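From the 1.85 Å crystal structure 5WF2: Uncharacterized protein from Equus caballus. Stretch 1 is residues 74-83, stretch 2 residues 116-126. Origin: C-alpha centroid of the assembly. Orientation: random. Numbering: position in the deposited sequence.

Stretch 1 (74-83) SECVQMRALG
Stretch 2 116-126: GPVTNKATKIL

Two helices, 75-83 and 117-126, both with phi/psi near -64/-42 and i to i+4 bonds such as Met79 N to Glu75 O at 2.9 Å, run nearly parallel, their N-to-C directions 13° apart and their axes 9.7 Å apart at closest approach. Register is set by Met79 CA to Val118 CA at 5.9 Å and Leu82 CA to Ala122 CA at 6.8 Å. No hydrogen bond crosses; the contacts are van der Waals, mostly between apolar groups.

Ser74 (chi1 p) caps the first helix, its OG accepting from Val77 N at 3.3 Å, while Gly116 holds the N-cap of the second at phi/psi 160/179, a conformation that calls for glycine. Glu75 (t, t, chi3 66°) starts sideways but extends until OE2 lies 3.7 Å from Pro117 CD, oxygen against carbon. The CA-to-CB bond of Gln78 (m, t, chi3 -47°) points toward the partner; its OE1 makes a similar contact, 3.7 Å from Val118 CG2, while NE2 is hydrogen-bonded elsewhere in the structure. Met79 (m, m, m) curls its thioether across the partner's first turn: SD is 3.8 Å from Pro117 CB, CG 3.8 Å from Val118 CG2, and CE 3.9 Å from Lys121 CD. Val118 (t) is a knob among Glu75, Gln78, Met79 and Leu82.

Leu82 (m, t) returns the favour, seated among Val118, Lys121, Ala122 and Ile125. Its CD1 lies 4.2 Å from Ala122 CB, its CB 3.8 Å from Ile125 CD1 (Ile125 m, t). At Gly83, Lys121 (t, t, chi3 -142°, chi4 m) brings NZ within 4.0 Å of Gly83 CA, its CD 3.9 Å from Leu82 CB.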

# COMPACT_ATOMS: atom_id res chain seq x y z
N SER A 74 2.68 11.03 8.27
CA SER A 74 3.10 10.56 9.57
C SER A 74 3.45 9.07 9.55
O SER A 74 3.16 8.34 8.61
CB SER A 74 1.97 10.78 10.56
OG SER A 74 0.99 9.77 10.37
N GLU A 75 4.03 8.62 10.65
CA GLU A 75 4.42 7.22 10.79
C GLU A 75 3.20 6.31 10.73
O GLU A 75 3.26 5.23 10.13
CB GLU A 75 5.19 7.03 12.09
CG GLU A 75 5.73 5.66 12.31
CD GLU A 75 6.42 5.50 13.65
OE1 GLU A 75 5.72 5.59 14.69
OE2 GLU A 75 7.65 5.27 13.67
N CYS A 76 2.08 6.71 11.35
CA CYS A 76 0.92 5.83 11.39
C CYS A 76 0.30 5.70 10.01
O CYS A 76 -0.11 4.60 9.61
CB CYS A 76 -0.13 6.31 12.41
SG CYS A 76 -1.34 5.06 12.81
N VAL A 77 0.23 6.78 9.25
CA VAL A 77 -0.33 6.69 7.91
C VAL A 77 0.57 5.82 7.03
O VAL A 77 0.07 5.01 6.25
CB VAL A 77 -0.54 8.09 7.31
CG1 VAL A 77 -0.76 8.02 5.82
CG2 VAL A 77 -1.74 8.80 7.98
N GLN A 78 1.89 5.96 7.17
CA GLN A 78 2.80 5.11 6.41
C GLN A 78 2.59 3.64 6.75
O GLN A 78 2.58 2.79 5.85
CB GLN A 78 4.25 5.48 6.68
CG GLN A 78 4.71 6.79 6.04
CD GLN A 78 6.18 7.03 6.31
OE1 GLN A 78 6.65 6.90 7.44
NE2 GLN A 78 6.93 7.36 5.26
N MET A 79 2.44 3.32 8.04
CA MET A 79 2.24 1.94 8.46
C MET A 79 0.96 1.36 7.88
O MET A 79 0.96 0.25 7.35
CB MET A 79 2.25 1.84 9.99
CG MET A 79 3.64 2.02 10.60
SD MET A 79 4.73 0.61 10.32
CE MET A 79 3.95 -0.67 11.29
N ARG A 80 -0.13 2.12 7.93
CA ARG A 80 -1.40 1.63 7.40
C ARG A 80 -1.36 1.50 5.89
O ARG A 80 -1.92 0.55 5.33
CB ARG A 80 -2.56 2.54 7.84
CG ARG A 80 -2.78 2.54 9.38
CD ARG A 80 -3.97 3.40 9.79
NE ARG A 80 -5.22 2.88 9.27
CZ ARG A 80 -5.96 1.97 9.87
NH1 ARG A 80 -5.60 1.49 11.03
NH2 ARG A 80 -7.10 1.54 9.30
N ALA A 81 -0.71 2.44 5.22
CA ALA A 81 -0.56 2.35 3.76
C ALA A 81 0.25 1.12 3.38
O ALA A 81 -0.13 0.41 2.46
CB ALA A 81 0.09 3.63 3.22
N LEU A 82 1.36 0.85 4.09
CA LEU A 82 2.11 -0.41 3.89
C LEU A 82 1.25 -1.64 4.14
O LEU A 82 1.37 -2.65 3.44
CB LEU A 82 3.36 -0.47 4.77
CG LEU A 82 4.50 0.50 4.42
CD1 LEU A 82 5.59 0.49 5.49
CD2 LEU A 82 5.13 0.21 3.07
N GLY A 83 0.45 -1.61 5.21
CA GLY A 83 -0.48 -2.71 5.43
C GLY A 83 -1.39 -2.95 4.26
O GLY A 83 -1.67 -4.10 3.90
N GLY A 116 13.33 0.94 12.55
CA GLY A 116 12.08 1.39 13.09
C GLY A 116 10.93 0.67 12.41
O GLY A 116 11.14 -0.12 11.49
N PRO A 117 9.69 0.96 12.81
CA PRO A 117 8.54 0.18 12.30
C PRO A 117 8.33 0.24 10.79
O PRO A 117 8.05 -0.79 10.16
CB PRO A 117 7.35 0.82 13.03
CG PRO A 117 7.93 1.53 14.22
CD PRO A 117 9.29 1.98 13.79
N VAL A 118 8.41 1.44 10.21
CA VAL A 118 8.15 1.60 8.79
C VAL A 118 9.26 0.95 7.98
O VAL A 118 9.00 0.22 7.02
CB VAL A 118 7.99 3.09 8.44
CG1 VAL A 118 7.98 3.34 6.91
CG2 VAL A 118 6.72 3.62 9.05
N THR A 119 10.51 1.15 8.40
CA THR A 119 11.64 0.51 7.72
C THR A 119 11.50 -1.01 7.77
O THR A 119 11.69 -1.70 6.76
CB THR A 119 12.97 0.97 8.37
OG1 THR A 119 13.18 2.37 8.13
CG2 THR A 119 14.13 0.19 7.77
N ASN A 120 11.17 -1.54 8.94
CA ASN A 120 11.05 -2.98 9.10
C ASN A 120 9.92 -3.52 8.23
O ASN A 120 10.07 -4.53 7.54
CB ASN A 120 10.81 -3.33 10.57
CG ASN A 120 10.66 -4.85 10.80
OD1 ASN A 120 9.61 -5.33 11.27
ND2 ASN A 120 11.71 -5.60 10.47
N LYS A 121 8.78 -2.86 8.27
CA LYS A 121 7.62 -3.38 7.55
C LYS A 121 7.84 -3.28 6.04
O LYS A 121 7.47 -4.20 5.29
CB LYS A 121 6.36 -2.63 7.98
CG LYS A 121 5.05 -3.27 7.41
CD LYS A 121 3.75 -2.62 7.97
CE LYS A 121 2.66 -3.69 8.21
NZ LYS A 121 2.64 -4.63 7.05
N ALA A 122 8.42 -2.18 5.57
CA ALA A 122 8.72 -2.06 4.14
C ALA A 122 9.69 -3.13 3.70
O ALA A 122 9.58 -3.66 2.59
CB ALA A 122 9.31 -0.69 3.85
N THR A 123 10.67 -3.45 4.54
CA THR A 123 11.64 -4.47 4.19
C THR A 123 10.96 -5.83 4.03
O THR A 123 11.22 -6.54 3.05
CB THR A 123 12.76 -4.53 5.23
OG1 THR A 123 13.46 -3.27 5.29
CG2 THR A 123 13.76 -5.60 4.86
N LYS A 124 10.07 -6.19 4.97
CA LYS A 124 9.43 -7.52 4.91
C LYS A 124 8.55 -7.64 3.68
O LYS A 124 8.51 -8.68 3.03
CB LYS A 124 8.60 -7.80 6.17
CG LYS A 124 9.37 -7.60 7.43
CD LYS A 124 8.86 -8.45 8.60
CE LYS A 124 7.51 -8.06 9.09
NZ LYS A 124 7.26 -8.66 10.48
N ILE A 125 7.84 -6.56 3.34
CA ILE A 125 7.00 -6.57 2.15
C ILE A 125 7.86 -6.74 0.90
O ILE A 125 7.53 -7.51 -0.01
CB ILE A 125 6.17 -5.28 2.06
CG1 ILE A 125 5.15 -5.20 3.20
CG2 ILE A 125 5.45 -5.23 0.76
CD1 ILE A 125 4.46 -3.88 3.38
N LEU A 126 8.94 -5.97 0.82
CA LEU A 126 9.80 -6.03 -0.35
C LEU A 126 10.40 -7.41 -0.49
O LEU A 126 10.43 -7.98 -1.59
CB LEU A 126 10.89 -4.96 -0.23
CG LEU A 126 11.90 -4.85 -1.37
CD1 LEU A 126 11.20 -4.66 -2.67
CD2 LEU A 126 12.84 -3.67 -1.10